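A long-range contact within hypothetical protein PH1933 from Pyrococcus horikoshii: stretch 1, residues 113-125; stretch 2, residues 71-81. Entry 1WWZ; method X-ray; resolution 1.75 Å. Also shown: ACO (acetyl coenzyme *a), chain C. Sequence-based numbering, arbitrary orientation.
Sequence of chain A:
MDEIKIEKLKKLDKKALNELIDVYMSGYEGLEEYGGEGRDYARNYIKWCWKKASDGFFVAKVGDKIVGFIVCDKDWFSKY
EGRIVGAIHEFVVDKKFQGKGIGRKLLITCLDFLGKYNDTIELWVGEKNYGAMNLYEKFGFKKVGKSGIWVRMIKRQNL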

# COMPACT_ATOMS: atom_id res chain seq x y z
N PHE A 113 -3.49 -4.90 -6.59
CA PHE A 113 -3.63 -5.41 -7.95
C PHE A 113 -4.50 -6.67 -7.98
O PHE A 113 -5.50 -6.73 -8.70
CB PHE A 113 -2.26 -5.72 -8.54
CG PHE A 113 -2.31 -6.38 -9.89
CD1 PHE A 113 -2.70 -5.65 -11.01
CD2 PHE A 113 -1.98 -7.72 -10.05
CE1 PHE A 113 -2.76 -6.26 -12.27
CE2 PHE A 113 -2.04 -8.34 -11.30
CZ PHE A 113 -2.43 -7.60 -12.41
N LEU A 114 -4.12 -7.68 -7.21
CA LEU A 114 -4.86 -8.94 -7.18
C LEU A 114 -6.27 -8.82 -6.61
O LEU A 114 -7.16 -9.59 -6.97
CB LEU A 114 -4.07 -10.00 -6.40
CG LEU A 114 -2.75 -10.43 -7.04
CD1 LEU A 114 -2.03 -11.44 -6.14
CD2 LEU A 114 -3.02 -11.04 -8.41
N GLY A 115 -6.47 -7.84 -5.73
CA GLY A 115 -7.77 -7.63 -5.12
C GLY A 115 -8.89 -7.34 -6.10
O GLY A 115 -10.06 -7.53 -5.78
N LYS A 116 -8.54 -6.87 -7.29
CA LYS A 116 -9.55 -6.57 -8.29
C LYS A 116 -10.04 -7.82 -8.99
O LYS A 116 -11.13 -7.84 -9.57
CB LYS A 116 -8.98 -5.62 -9.35
CG LYS A 116 -9.98 -5.28 -10.45
CD LYS A 116 -9.34 -4.50 -11.58
CE LYS A 116 -10.39 -3.87 -12.48
NZ LYS A 116 -11.31 -4.87 -13.09
N TYR A 117 -9.23 -8.88 -8.93
CA TYR A 117 -9.55 -10.13 -9.61
C TYR A 117 -9.84 -11.34 -8.74
O TYR A 117 -10.70 -12.16 -9.08
CB TYR A 117 -8.39 -10.49 -10.54
CG TYR A 117 -7.94 -9.36 -11.44
CD1 TYR A 117 -8.65 -9.03 -12.59
CD2 TYR A 117 -6.79 -8.64 -11.14
CE1 TYR A 117 -8.22 -7.99 -13.42
CE2 TYR A 117 -6.35 -7.60 -11.96
CZ TYR A 117 -7.07 -7.29 -13.10
OH TYR A 117 -6.63 -6.28 -13.92
N ASN A 118 -9.13 -11.48 -7.63
CA ASN A 118 -9.29 -12.65 -6.78
C ASN A 118 -9.70 -12.35 -5.34
O ASN A 118 -9.31 -11.34 -4.78
CB ASN A 118 -7.99 -13.45 -6.76
CG ASN A 118 -7.26 -13.40 -8.10
OD1 ASN A 118 -6.25 -12.71 -8.25
ND2 ASN A 118 -7.77 -14.14 -9.08
N ASP A 119 -10.48 -13.26 -4.75
CA ASP A 119 -10.91 -13.11 -3.37
C ASP A 119 -9.99 -13.94 -2.49
O ASP A 119 -10.19 -14.05 -1.28
CB ASP A 119 -12.36 -13.59 -3.18
CG ASP A 119 -12.55 -15.06 -3.53
OD1 ASP A 119 -11.65 -15.87 -3.24
OD2 ASP A 119 -13.62 -15.41 -4.07
N THR A 120 -8.98 -14.54 -3.12
CA THR A 120 -8.03 -15.38 -2.42
C THR A 120 -6.65 -15.25 -3.05
O THR A 120 -6.53 -15.20 -4.28
CB THR A 120 -8.45 -16.86 -2.48
OG1 THR A 120 -9.76 -17.01 -1.92
CG2 THR A 120 -7.48 -17.73 -1.72
N ILE A 121 -5.61 -15.18 -2.22
CA ILE A 121 -4.24 -15.09 -2.71
C ILE A 121 -3.44 -16.21 -2.05
O ILE A 121 -3.43 -16.35 -0.83
CB ILE A 121 -3.60 -13.74 -2.38
CG1 ILE A 121 -4.41 -12.61 -3.03
CG2 ILE A 121 -2.15 -13.70 -2.91
CD1 ILE A 121 -3.94 -11.22 -2.66
N GLU A 122 -2.77 -17.01 -2.87
CA GLU A 122 -1.99 -18.14 -2.40
C GLU A 122 -0.50 -17.97 -2.69
O GLU A 122 -0.12 -17.33 -3.67
CB GLU A 122 -2.53 -19.41 -3.06
CG GLU A 122 -1.79 -20.70 -2.74
CD GLU A 122 -2.38 -21.88 -3.50
OE1 GLU A 122 -3.35 -22.50 -3.01
OE2 GLU A 122 -1.88 -22.18 -4.60
N LEU A 123 0.34 -18.55 -1.84
CA LEU A 123 1.79 -18.48 -2.03
C LEU A 123 2.49 -19.60 -1.28
O LEU A 123 1.93 -20.19 -0.35
CB LEU A 123 2.33 -17.12 -1.57
CG LEU A 123 2.22 -16.81 -0.07
CD1 LEU A 123 3.37 -17.47 0.69
CD2 LEU A 123 2.27 -15.30 0.15
N TRP A 124 3.71 -19.89 -1.69
CA TRP A 124 4.54 -20.90 -1.05
C TRP A 124 5.83 -20.21 -0.63
O TRP A 124 6.42 -19.46 -1.40
CB TRP A 124 4.85 -22.06 -2.00
CG TRP A 124 3.68 -22.93 -2.31
CD1 TRP A 124 2.76 -22.76 -3.31
CD2 TRP A 124 3.29 -24.12 -1.61
NE1 TRP A 124 1.84 -23.78 -3.29
CE2 TRP A 124 2.15 -24.63 -2.26
CE3 TRP A 124 3.81 -24.82 -0.51
CZ2 TRP A 124 1.50 -25.80 -1.83
CZ3 TRP A 124 3.18 -25.98 -0.09
CH2 TRP A 124 2.03 -26.46 -0.75
N VAL A 125 6.25 -20.47 0.60
CA VAL A 125 7.46 -19.86 1.13
C VAL A 125 8.29 -20.91 1.85
O VAL A 125 7.75 -21.87 2.41
CB VAL A 125 7.10 -18.69 2.08
CG1 VAL A 125 6.15 -19.17 3.17
CG2 VAL A 125 8.36 -18.10 2.69
N1A ACO C . 12.76 -10.73 10.32
C2A ACO C . 11.64 -10.31 10.90
N3A ACO C . 10.64 -9.59 10.30
C4A ACO C . 10.91 -9.31 8.95
C5A ACO C . 12.05 -9.70 8.28
C6A ACO C . 13.04 -10.46 9.04
N6A ACO C . 14.19 -10.87 8.49
N7A ACO C . 12.02 -9.26 6.97
C8A ACO C . 10.88 -8.63 6.87
N9A ACO C . 10.13 -8.62 8.04
C1B ACO C . 8.84 -8.02 8.31
C2B ACO C . 8.87 -6.83 9.29
O2B ACO C . 7.58 -6.78 9.93
C3B ACO C . 9.23 -5.64 8.36
O3B ACO C . 8.70 -4.46 8.99
P3B ACO C . 9.48 -3.49 10.00
O7A ACO C . 9.79 -4.37 11.17
O8A ACO C . 8.52 -2.44 10.33
O9A ACO C . 10.67 -2.99 9.29
C4B ACO C . 8.48 -5.97 7.10
O4B ACO C . 8.27 -7.41 7.18
C5B ACO C . 9.25 -5.78 5.81
O5B ACO C . 9.96 -4.56 5.73
P1A ACO C . 10.62 -4.16 4.34
O1A ACO C . 11.75 -3.27 4.64
O2A ACO C . 9.53 -3.62 3.43
O3A ACO C . 11.28 -5.60 3.92
P2A ACO C . 12.08 -5.93 2.63
O4A ACO C . 13.36 -6.46 3.14
O5A ACO C . 12.11 -4.69 1.80
O6A ACO C . 11.27 -7.02 1.88
CBP ACO C . 11.49 -9.49 1.50
CCP ACO C . 10.98 -8.39 2.41
CDP ACO C . 11.01 -10.84 2.14
CEP ACO C . 10.91 -9.30 0.08
CAP ACO C . 13.06 -9.39 1.45
OAP ACO C . 13.58 -9.60 2.76
C9P ACO C . 13.77 -10.40 0.52
O9P ACO C . 14.03 -10.13 -0.64
N8P ACO C . 14.07 -11.62 1.07
C7P ACO C . 14.74 -12.73 0.33
C6P ACO C . 13.84 -13.42 -0.71
C5P ACO C . 12.61 -14.04 -0.10
O5P ACO C . 12.69 -14.74 0.94
N4P ACO C . 11.43 -13.84 -0.68
C3P ACO C . 10.06 -14.26 -0.41
C2P ACO C . 9.97 -15.68 -0.98
S1P ACO C . 8.21 -16.27 -0.71
C ACO C . 7.61 -15.98 -2.09
O ACO C . 8.19 -15.46 -3.15
CH3 ACO C . 6.08 -16.22 -2.65
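Stretch 2 (71-81) VCDKDWFSKYE

Residues 71-81 of PH1933 pack against residues 113-125. Stretch 1 opens in a helix that begins earlier in the chain, passes through a loop and enters a strand at Thr120 that runs on beyond Val125. Stretch 2 arrives as a strand through Val71 and Cys72, turns a corner at Lys74 and Asp75, continues extended through Trp76, Phe77 and Ser78, and closes with helical backbone angles at Lys79, Tyr80 and Glu81. The contacts follow the same order along both stretches: Cys72 to Lys74 lie by the helix and the loop after it, and Trp76, Ser78, Tyr80 and Glu81 by the strand. The nearest CA atoms are 5.7 Å apart at Leu114 and Lys74 but 8.0 Å apart at Glu122 and Ser78, so side chains bridge the second site. No backbone-to-backbone hydrogen bond joins the stretches, and together they bury 589 Å².

Apolar contacts gather at the helix and the loop. Cys72 points toward the helix, its CB 3.8 Å from Phe113 CD2 and 4.0 Å from Leu114 CG. Leu114 leaves its backbone sideways, yet its end reaches the chain at the corner, with CD2 3.6 Å from Asp73 C and 3.7 Å from Lys74 N. Lys74 lays its aliphatic part over one face of the Tyr117 ring; CD stands 3.4 Å from the ring centroid, almost on the normal, a CH-pi contact. Lys74 NZ is 5.6 Å from the same centroid, so any cation-pi attraction is weak at most.

Two hydrogen bonds join the stretches. At the corner, Asn118 ND2 donates to Lys74 O at 2.9 Å and 170°, a nearly straight bond that ties the loop to the turn. Within the turn, Asp75 N donates to Asp73 OD1 at 2.8 Å. Farther along, Glu122, extended with chi1 and chi2 both t, brings OE1 within 2.6 Å of Ser78 OG, which donates to it. The same Ser78 OG accepts from Glu81 N at 3.1 Å and, weakly, from Tyr80 N at 3.2 Å, so one hydroxyl links the carboxylate of Glu122 to the backbone N of Tyr80 and Glu81.

Like charges also come close: Glu81 OE2 lies 4.5 Å from Glu122 OE1, and both oxygens have hydrogen-bond partners elsewhere in the structure.

Aromatic rings meet near the end of the contact, where Trp124 CZ2 lies 3.5 Å from Tyr80 CE2. The six-membered ring of Trp124 and the Tyr80 ring are inclined at 60°, centroids 5.7 Å apart, an oblique pairing. At the edge of the Trp76 indole, NE1 is 3.9 Å from Glu122 OE2. Trp124 also borders acetyl coenzyme A through its backbone, with O 3.5 Å from ACO CH3.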

# COMPACT_ATOMS: atom_id res chain seq x y z
N VAL A 71 6.00 -10.75 -8.31
CA VAL A 71 5.26 -11.30 -9.44
C VAL A 71 3.89 -11.73 -8.96
O VAL A 71 3.77 -12.66 -8.17
CB VAL A 71 6.01 -12.51 -10.02
CG1 VAL A 71 5.24 -13.10 -11.19
CG2 VAL A 71 7.41 -12.08 -10.46
N CYS A 72 2.87 -11.03 -9.44
CA CYS A 72 1.48 -11.28 -9.06
C CYS A 72 0.69 -11.92 -10.20
O CYS A 72 0.60 -11.36 -11.28
CB CYS A 72 0.83 -9.95 -8.66
SG CYS A 72 1.94 -8.90 -7.67
N ASP A 73 0.11 -13.08 -9.93
CA ASP A 73 -0.65 -13.82 -10.94
C ASP A 73 -2.14 -13.80 -10.62
O ASP A 73 -2.58 -14.44 -9.67
CB ASP A 73 -0.16 -15.27 -10.98
CG ASP A 73 -0.59 -16.00 -12.24
OD1 ASP A 73 -1.64 -15.64 -12.81
OD2 ASP A 73 0.12 -16.94 -12.64
N LYS A 74 -2.93 -13.09 -11.43
CA LYS A 74 -4.37 -13.01 -11.20
C LYS A 74 -5.09 -14.24 -11.75
O LYS A 74 -6.29 -14.40 -11.57
CB LYS A 74 -4.94 -11.75 -11.86
CG LYS A 74 -4.86 -11.76 -13.38
CD LYS A 74 -5.50 -10.52 -13.99
CE LYS A 74 -5.63 -10.64 -15.50
NZ LYS A 74 -4.31 -10.80 -16.19
N ASP A 75 -4.34 -15.11 -12.43
CA ASP A 75 -4.93 -16.29 -13.04
C ASP A 75 -4.22 -17.59 -12.67
O ASP A 75 -3.73 -18.31 -13.54
CB ASP A 75 -4.95 -16.09 -14.56
CG ASP A 75 -5.59 -17.25 -15.30
OD1 ASP A 75 -6.64 -17.74 -14.84
OD2 ASP A 75 -5.04 -17.65 -16.35
N TRP A 76 -4.19 -17.91 -11.38
CA TRP A 76 -3.53 -19.12 -10.92
C TRP A 76 -4.50 -20.18 -10.41
O TRP A 76 -5.33 -19.92 -9.53
CB TRP A 76 -2.54 -18.77 -9.80
CG TRP A 76 -1.67 -19.92 -9.44
CD1 TRP A 76 -1.72 -20.66 -8.29
CD2 TRP A 76 -0.63 -20.49 -10.24
NE1 TRP A 76 -0.77 -21.66 -8.33
CE2 TRP A 76 -0.09 -21.57 -9.51
CE3 TRP A 76 -0.10 -20.19 -11.50
CZ2 TRP A 76 0.96 -22.36 -10.01
CZ3 TRP A 76 0.94 -20.97 -12.00
CH2 TRP A 76 1.46 -22.04 -11.25
N PHE A 77 -4.40 -21.38 -10.94
CA PHE A 77 -5.30 -22.42 -10.47
C PHE A 77 -4.67 -23.17 -9.31
O PHE A 77 -3.53 -23.63 -9.40
CB PHE A 77 -5.65 -23.40 -11.58
CG PHE A 77 -6.80 -24.29 -11.22
CD1 PHE A 77 -8.11 -23.89 -11.46
CD2 PHE A 77 -6.57 -25.50 -10.57
CE1 PHE A 77 -9.18 -24.67 -11.04
CE2 PHE A 77 -7.64 -26.29 -10.15
CZ PHE A 77 -8.94 -25.87 -10.38
N SER A 78 -5.41 -23.29 -8.22
CA SER A 78 -4.93 -24.00 -7.05
C SER A 78 -5.72 -25.28 -6.82
O SER A 78 -6.94 -25.24 -6.67
CB SER A 78 -5.05 -23.11 -5.81
OG SER A 78 -4.83 -23.89 -4.64
N LYS A 79 -5.02 -26.40 -6.81
CA LYS A 79 -5.65 -27.70 -6.59
C LYS A 79 -6.17 -27.77 -5.16
O LYS A 79 -7.10 -28.52 -4.87
CB LYS A 79 -4.65 -28.82 -6.84
CG LYS A 79 -4.02 -28.79 -8.24
CD LYS A 79 -3.01 -29.92 -8.42
CE LYS A 79 -3.68 -31.28 -8.39
NZ LYS A 79 -4.64 -31.42 -9.51
N TYR A 80 -5.57 -26.98 -4.28
CA TYR A 80 -5.98 -26.96 -2.88
C TYR A 80 -7.28 -26.19 -2.69
O TYR A 80 -8.13 -26.59 -1.89
CB TYR A 80 -4.86 -26.35 -2.03
CG TYR A 80 -3.55 -27.08 -2.19
CD1 TYR A 80 -3.34 -28.31 -1.56
CD2 TYR A 80 -2.54 -26.56 -3.00
CE1 TYR A 80 -2.14 -29.00 -1.74
CE2 TYR A 80 -1.35 -27.25 -3.19
CZ TYR A 80 -1.16 -28.46 -2.56
OH TYR A 80 0.03 -29.13 -2.75
N GLU A 81 -7.45 -25.10 -3.42
CA GLU A 81 -8.67 -24.30 -3.33
C GLU A 81 -9.66 -24.78 -4.38
O GLU A 81 -10.82 -24.38 -4.39
CB GLU A 81 -8.36 -22.82 -3.57
CG GLU A 81 -7.34 -22.22 -2.61
CD GLU A 81 -7.76 -22.35 -1.15
OE1 GLU A 81 -8.90 -21.98 -0.83
OE2 GLU A 81 -6.93 -22.81 -0.34